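Local coordinates for protein 6-aminohexanoate-dimer hydrolase (Bacillus anthracis, PDB 4GB7) that probably hydrolyses amide bonds of 6-aminohexanoate oligomers, as a member of the beta-lactamase-like family, at residues T99-K102 and E103-D107; S152-E156 and N157-L161; S331-T334 and E335-N339. One frame throughout, in Å; residues are numbered along the deposited sequence. Where two conformers were deposited one is given.

Contact 1 of 3, residues T99-K102 and E103-D107; sequences TPLK and ELLDD
Leu101 packs against Leu105 one turn further along the short helix 101-107, whose N-cap is Pro100, where strand 97-100 of a two-stranded hairpin turns directly into helix. This helix belongs to the beta-lactamase-like fold, and its apolar face illustrates how a single turn sorts residues by burial. Leu101 points its CG anti to the backbone N (chi1 174°), which sends CD1 along the helix to within 3.9 Å of Leu105 CG, the two side chains meeting at a slant. The methyl CG2 of Thr99 lies 3.9 Å from Leu104 CD1, and here the side chains cross at about a right angle. Met409 of helix 402-417 and Val91 of strand 90-92 touch both Leu101 and Leu104, so the tight side is buried between hairpin and C-terminal helix. The other side is the exposed one: Lys102 runs out extended, though still resting on Asp87 and Tyr123, and Glu103 bends at chi2, leaving Lys102 NZ and Glu103 OE2 6.6 Å apart. The helical bonds along the backbone connect the two sides, from Leu104 N to the cap carbonyl Pro100 O (3.1 Å) and, almost straight at 176°, from Leu105 N to Leu101 O at 2.9 Å.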
loop_
_atom_site.group_PDB
_atom_site.type_symbol
_atom_site.label_atom_id
_atom_site.label_comp_id
_atom_site.label_asym_id
_atom_site.label_seq_id
_atom_site.Cartn_x
_atom_site.Cartn_y
_atom_site.Cartn_z
ATOM N N THR A 99 -1.749 2.427 -27.599
ATOM C CA THR A 99 -2.872 3.266 -27.262
ATOM C C THR A 99 -2.359 4.444 -26.426
ATOM O O THR A 99 -1.404 4.285 -25.651
ATOM C CB THR A 99 -3.970 2.427 -26.567
ATOM O OG1 THR A 99 -5.192 3.151 -26.609
ATOM C CG2 THR A 99 -3.591 2.094 -25.147
ATOM N N PRO A 100 -2.943 5.648 -26.593
ATOM C CA PRO A 100 -2.353 6.804 -25.903
ATOM C C PRO A 100 -2.539 6.736 -24.375
ATOM O O PRO A 100 -3.590 6.302 -23.858
ATOM C CB PRO A 100 -3.053 8.020 -26.508
ATOM C CG PRO A 100 -3.977 7.515 -27.495
ATOM C CD PRO A 100 -3.986 6.024 -27.541
ATOM N N LEU A 101 -1.536 7.192 -23.649
ATOM C CA LEU A 101 -1.493 7.030 -22.199
ATOM C C LEU A 101 -2.675 7.643 -21.415
ATOM O O LEU A 101 -3.305 6.956 -20.611
ATOM C CB LEU A 101 -0.190 7.636 -21.672
ATOM C CG LEU A 101 -0.013 7.695 -20.164
ATOM C CD1 LEU A 101 0.025 6.261 -19.628
ATOM C CD2 LEU A 101 1.240 8.472 -19.808
ATOM N N LYS A 102 -3.003 8.918 -21.650
ATOM C CA LYS A 102 -4.051 9.550 -20.836
ATOM C C LYS A 102 -5.397 8.831 -21.014
ATOM O O LYS A 102 -6.107 8.580 -20.055
ATOM C CB LYS A 102 -4.159 11.067 -21.114
ATOM C CG LYS A 102 -5.125 11.844 -20.198
ATOM C CD LYS A 102 -5.401 13.253 -20.749
ATOM C CE LYS A 102 -6.428 14.072 -19.957
ATOM N NZ LYS A 102 -6.804 15.321 -20.704
ATOM N N GLU A 103 -5.772 8.521 -22.260
ATOM C CA GLU A 103 -7.002 7.804 -22.478
ATOM C C GLU A 103 -7.018 6.415 -21.886
ATOM O O GLU A 103 -8.059 5.984 -21.370
ATOM C CB GLU A 103 -7.257 7.704 -23.972
ATOM C CG GLU A 103 -7.835 8.985 -24.547
ATOM C CD GLU A 103 -9.292 9.156 -24.163
ATOM O OE1 GLU A 103 -10.140 8.506 -24.848
ATOM O OE2 GLU A 103 -9.611 9.881 -23.179
ATOM N N LEU A 104 -5.874 5.748 -21.886
ATOM C CA LEU A 104 -5.756 4.378 -21.316
ATOM C C LEU A 104 -5.979 4.469 -19.785
ATOM O O LEU A 104 -6.761 3.722 -19.193
ATOM C CB LEU A 104 -4.409 3.744 -21.626
ATOM C CG LEU A 104 -4.059 2.398 -20.950
ATOM C CD1 LEU A 104 -4.888 1.271 -21.552
ATOM C CD2 LEU A 104 -2.574 2.145 -21.118
ATOM N N LEU A 105 -5.299 5.416 -19.151
ATOM C CA LEU A 105 -5.512 5.639 -17.728
ATOM C C LEU A 105 -6.983 5.855 -17.373
ATOM O O LEU A 105 -7.506 5.242 -16.460
ATOM C CB LEU A 105 -4.623 6.772 -17.206
ATOM C CG LEU A 105 -3.107 6.695 -17.297
ATOM C CD1 LEU A 105 -2.448 8.040 -16.996
ATOM C CD2 LEU A 105 -2.563 5.627 -16.347
ATOM N N ASP A 106 -7.647 6.728 -18.118
ATOM C CA ASP A 106 -9.039 7.078 -17.840
ATOM C C ASP A 106 -9.943 5.839 -18.064
ATOM O O ASP A 106 -10.875 5.616 -17.291
ATOM C CB ASP A 106 -9.471 8.272 -18.752
ATOM C CG ASP A 106 -10.730 8.986 -18.280
ATOM O OD1 ASP A 106 -11.140 8.862 -17.139
ATOM O OD2 ASP A 106 -11.373 9.715 -19.102
ATOM N N ASP A 107 -9.653 5.074 -19.138
ATOM C CA ASP A 107 -10.459 3.930 -19.528
ATOM C C ASP A 107 -10.416 2.867 -18.419
ATOM O O ASP A 107 -11.333 2.055 -18.280
ATOM C CB ASP A 107 -9.954 3.310 -20.829
ATOM C CG ASP A 107 -10.955 2.316 -21.432
ATOM O OD1 ASP A 107 -12.172 2.624 -21.460
ATOM O OD2 ASP A 107 -10.534 1.239 -21.899
#

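Contact 2 of 3, residues S152-E156 and N157-L161; sequences SLAEE and NRIDL
Ile159 CG1 lies between its own backbone N and carbonyl carbon (chi1 63°), a torsion that lays the branch back over the last turn of helix 143-155, where CG1 comes 4.0 Å from Ala154 CB and CD1 reaches Leu153 CB at 3.8 Å. The reversal that brings it there rests on the backbone of Asn157, whose positive phi of 61° turns the chain out of the helix. Two bonds then grip the final turn. Arg158 N donates to Leu153 O at 2.9 Å, nearly in line with the carbonyl, whereas Asn157 N meets Ala154 O at 3.0 Å from well above the carbonyl plane. A CA-H...O contact from Ala154 CA to Ile159 O (3.4 Å) joins the returning chain to the helix, and Leu161 brings CG to 3.6 Å from Ala154 CB, so the small methyl is packed by both Ile159 and Leu161.

On the outer side Glu156 and Arg158 extend alongside each other, with carboxylate and guanidinium nearly coplanar. Glu156 OE1 touches Arg158 CD at 3.5 Å and lies at the guanidinium edge, 4.4 Å from Arg158 NH1; the other oxygen, OE2, is paired with Arg276. Other helices cover the apolar face: Ile261 touches Leu153, Ile264 touches Arg158 and Ile159, and Leu182 touches Ile159 and Leu161. Positive phi at Asn157 and the paired bonds into the last turn define a Schellman motif ending helix 143-155, with Leu153 CD2 against Arg158 CD as its accompanying apolar contact.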
loop_
_atom_site.group_PDB
_atom_site.type_symbol
_atom_site.label_atom_id
_atom_site.label_comp_id
_atom_site.label_asym_id
_atom_site.label_seq_id
_atom_site.Cartn_x
_atom_site.Cartn_y
_atom_site.Cartn_z
ATOM N N SER A 152 12.735 0.560 11.435
ATOM C CA SER A 152 13.297 1.647 12.274
ATOM C C SER A 152 13.397 1.170 13.721
ATOM O O SER A 152 14.426 1.346 14.348
ATOM C CB SER A 152 12.455 2.918 12.208
ATOM O OG SER A 152 12.324 3.330 10.861
ATOM N N LEU A 153 12.321 0.599 14.255
ATOM C CA LEU A 153 12.343 0.137 15.642
ATOM C C LEU A 153 13.360 -0.950 15.894
ATOM O O LEU A 153 14.011 -1.001 16.989
ATOM C CB LEU A 153 10.942 -0.316 16.065
ATOM C CG LEU A 153 9.863 0.749 16.233
ATOM C CD1 LEU A 153 8.505 0.079 16.278
ATOM C CD2 LEU A 153 10.076 1.566 17.485
ATOM N N ALA A 154 13.523 -1.823 14.897
ATOM C CA ALA A 154 14.483 -2.941 15.012
ATOM C C ALA A 154 15.919 -2.389 15.071
ATOM O O ALA A 154 16.739 -2.742 15.971
ATOM C CB ALA A 154 14.299 -3.937 13.882
ATOM N N GLU A 155 16.199 -1.454 14.181
ATOM C CA GLU A 155 17.498 -0.760 14.182
ATOM C C GLU A 155 17.780 0.157 15.416
ATOM O O GLU A 155 18.938 0.439 15.726
ATOM C CB GLU A 155 17.719 -0.095 12.822
ATOM C CG GLU A 155 17.755 -1.195 11.733
ATOM C CD GLU A 155 18.214 -0.762 10.351
ATOM O OE1 GLU A 155 18.857 0.297 10.189
ATOM O OE2 GLU A 155 17.928 -1.513 9.402
ATOM N N GLU A 156 16.726 0.587 16.110
ATOM C CA GLU A 156 16.819 1.375 17.352
ATOM C C GLU A 156 16.967 0.420 18.540
ATOM O O GLU A 156 17.059 0.875 19.661
ATOM C CB GLU A 156 15.563 2.251 17.563
ATOM C CG GLU A 156 15.300 3.355 16.502
ATOM C CD GLU A 156 13.877 3.968 16.561
ATOM O OE1 GLU A 156 13.184 3.735 17.574
ATOM O OE2 GLU A 156 13.435 4.694 15.592
ATOM N N ASN A 157 17.009 -0.882 18.270
ATOM C CA ASN A 157 17.079 -1.965 19.276
ATOM C C ASN A 157 15.898 -2.048 20.248
ATOM O O ASN A 157 16.045 -2.416 21.419
ATOM C CB ASN A 157 18.437 -1.929 19.964
ATOM C CG ASN A 157 19.541 -2.352 19.005
ATOM O OD1 ASN A 157 19.472 -3.426 18.398
ATOM N ND2 ASN A 157 20.508 -1.497 18.807
ATOM N N ARG A 158 14.730 -1.674 19.761
ATOM C CA ARG A 158 13.496 -1.704 20.551
ATOM C C ARG A 158 12.717 -3.003 20.379
ATOM O O ARG A 158 11.874 -3.384 21.243
ATOM C CB ARG A 158 12.617 -0.500 20.201
ATOM C CG ARG A 158 13.317 0.792 20.619
ATOM C CD ARG A 158 12.426 1.986 20.560
ATOM N NE ARG A 158 11.420 1.912 21.617
ATOM C CZ ARG A 158 10.445 2.801 21.782
ATOM N NH1 ARG A 158 10.314 3.820 20.932
ATOM N NH2 ARG A 158 9.573 2.627 22.765
ATOM N N ILE A 159 12.967 -3.645 19.245
ATOM C CA ILE A 159 12.422 -4.957 18.894
ATOM C C ILE A 159 13.520 -5.739 18.141
ATOM O O ILE A 159 14.495 -5.169 17.611
ATOM C CB ILE A 159 11.157 -4.852 18.011
ATOM C CG1 ILE A 159 11.435 -4.196 16.680
ATOM C CG2 ILE A 159 9.991 -4.166 18.752
ATOM C CD1 ILE A 159 10.224 -3.995 15.789
ATOM N N ASP A 160 13.343 -7.052 18.095
ATOM C CA ASP A 160 14.229 -7.973 17.429
ATOM C C ASP A 160 13.386 -8.717 16.410
ATOM O O ASP A 160 12.423 -9.402 16.782
ATOM C CB ASP A 160 14.771 -8.933 18.469
ATOM C CG ASP A 160 15.804 -9.911 17.925
ATOM O OD1 ASP A 160 15.821 -10.249 16.749
ATOM O OD2 ASP A 160 16.579 -10.432 18.760
ATOM N N LEU A 161 13.756 -8.575 15.144
ATOM C CA LEU A 161 13.002 -9.156 14.055
ATOM C C LEU A 161 12.984 -10.697 14.061
ATOM O O LEU A 161 12.146 -11.317 13.444
ATOM C CB LEU A 161 13.502 -8.611 12.732
ATOM C CG LEU A 161 13.317 -7.114 12.494
ATOM C CD1 LEU A 161 13.846 -6.705 11.124
ATOM C CD2 LEU A 161 11.856 -6.717 12.615
#

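Contact 3 of 3, residues S331-T334 and E335-N339; sequences SSIT and EDIKN
Asp336 folds its carboxylate back over the preceding turn: chi1 of -71° sets CG 3.2 Å from Ser332 O, the same carbonyl that accepts Asp336 N at 2.8 Å. The side chains of Ser332 and Asp336 are joined by one water, which donates to Ser332 OG at 3.1 Å and to Asp336 OD2 at 2.8 Å. On the buried side Ile333 and Ile337 run alongside each other in a common direction, with CG2 of Ile333 4.0 Å from CD1 of Ile337. Lys338 is bent at chi3 (-67°), which swings CE back to 3.5 Å from Thr334 O, while its backbone N bonds that carbonyl at 2.9 Å.

The next shell fixes these groups. Ser332 OG is also probably hydrogen-bonded to Glu155 OE2, so the water bridge reaches a second helix, 143-155. Asn320 OD1 bonds both Thr334 OG1 and Lys338 NZ, tying two residues one turn apart to a single oxygen. Leu317 covers Ile333 and Thr334, and Trp359, Ile361 and Phe369 close over Ile337. Apolar residues four apart facing inward, with a water-bridged polar pair alongside, make helix 332-338 a short amphipathic alpha-helix, packed here between helices and strands of the beta-lactamase-like fold.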
loop_
_atom_site.group_PDB
_atom_site.type_symbol
_atom_site.label_atom_id
_atom_site.label_comp_id
_atom_site.label_asym_id
_atom_site.label_seq_id
_atom_site.Cartn_x
_atom_site.Cartn_y
_atom_site.Cartn_z
ATOM N N SER A 331 18.538 3.206 5.763
ATOM C CA SER A 331 19.017 2.945 4.415
ATOM C C SER A 331 18.896 1.438 4.085
ATOM O O SER A 331 18.861 1.048 2.936
ATOM C CB SER A 331 20.457 3.433 4.252
ATOM O OG SER A 331 21.301 2.714 5.140
ATOM N N SER A 332 18.848 0.589 5.090
ATOM C CA SER A 332 18.695 -0.853 4.852
ATOM C C SER A 332 17.421 -1.239 4.085
ATOM O O SER A 332 17.404 -2.290 3.440
ATOM C CB SER A 332 18.718 -1.627 6.172
ATOM O OG SER A 332 17.541 -1.383 6.930
ATOM N N ILE A 333 16.356 -0.414 4.164
ATOM C CA ILE A 333 15.081 -0.785 3.578
ATOM C C ILE A 333 15.291 -1.018 2.116
ATOM O O ILE A 333 15.010 -2.091 1.586
ATOM C CB ILE A 333 13.938 0.250 3.801
ATOM C CG1 ILE A 333 13.608 0.360 5.283
ATOM C CG2 ILE A 333 12.655 -0.170 3.045
ATOM C CD1 ILE A 333 12.781 1.552 5.702
ATOM N N THR A 334 15.822 -0.016 1.451
ATOM C CA THR A 334 16.015 -0.133 0.011
ATOM C C THR A 334 17.214 -1.041 -0.333
ATOM O O THR A 334 17.148 -1.795 -1.315
ATOM C CB THR A 334 16.191 1.262 -0.624
ATOM O OG1 THR A 334 17.332 1.898 -0.045
ATOM C CG2 THR A 334 14.983 2.097 -0.336
ATOM N N GLU A 335 18.278 -1.011 0.483
ATOM C CA GLU A 335 19.456 -1.821 0.240
ATOM C C GLU A 335 19.048 -3.296 0.208
ATOM O O GLU A 335 19.416 -4.051 -0.688
ATOM C CB GLU A 335 20.521 -1.633 1.351
ATOM C CG GLU A 335 21.831 -2.346 1.028
ATOM C CD GLU A 335 22.941 -2.160 2.058
ATOM O OE1 GLU A 335 22.647 -1.986 3.256
ATOM O OE2 GLU A 335 24.120 -2.230 1.654
ATOM N N ASP A 336 18.306 -3.706 1.223
ATOM C CA ASP A 336 17.925 -5.111 1.357
ATOM C C ASP A 336 16.998 -5.555 0.223
ATOM O O ASP A 336 17.123 -6.669 -0.296
ATOM C CB ASP A 336 17.269 -5.386 2.703
ATOM C CG ASP A 336 18.256 -5.315 3.860
ATOM O OD1 ASP A 336 19.463 -5.117 3.615
ATOM O OD2 ASP A 336 17.807 -5.438 5.033
ATOM N N ILE A 337 16.094 -4.675 -0.180
ATOM C CA ILE A 337 15.227 -4.968 -1.279
ATOM C C ILE A 337 16.001 -5.160 -2.561
ATOM O O ILE A 337 15.777 -6.136 -3.298
ATOM C CB ILE A 337 14.161 -3.893 -1.450
ATOM C CG1 ILE A 337 13.153 -3.983 -0.292
ATOM C CG2 ILE A 337 13.494 -4.038 -2.795
ATOM C CD1 ILE A 337 12.323 -2.716 -0.081
ATOM N N LYS A 338 16.926 -4.240 -2.833
ATOM C CA LYS A 338 17.700 -4.283 -4.079
ATOM C C LYS A 338 18.649 -5.467 -4.152
ATOM O O LYS A 338 18.985 -5.905 -5.218
ATOM C CB LYS A 338 18.378 -2.935 -4.325
ATOM C CG LYS A 338 17.315 -1.843 -4.594
ATOM C CD LYS A 338 17.906 -0.490 -4.976
ATOM C CE LYS A 338 18.658 0.144 -3.823
ATOM N NZ LYS A 338 19.030 1.565 -4.102
ATOM N N ASN A 339 19.011 -6.031 -3.016
ATOM C CA ASN A 339 19.837 -7.251 -2.972
ATOM C C ASN A 339 19.068 -8.584 -3.033
ATOM O O ASN A 339 19.690 -9.657 -2.995
ATOM C CB ASN A 339 20.703 -7.208 -1.691
ATOM C CG ASN A 339 21.827 -6.210 -1.783
ATOM O OD1 ASN A 339 22.308 -5.870 -2.872
ATOM N ND2 ASN A 339 22.259 -5.732 -0.642
HETATM O O HOH W 1 15.842 -3.635 5.744
#

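How the contacts relate
Read from the N terminus, the three contacts occur in series, none nesting within or crossing another, and each closes just one local turn of chain. Contact 1 comes first and joins the hairpin of strands 90-92 and 97-100 to C-terminal helix 402-417. Contact 2 follows on the opposite side of the chain's centre, its centre 44 Å from that of contact 1, and brings the chain after helix 143-155 against helices 251-265 and 182-186. Contact 3 comes last, set between helices 143-155 and 307-318 and strands 359-361 and 369-373. Its centre is 16 Å from that of contact 2, and the two meet where helix 143-155 ends against helix 332-338.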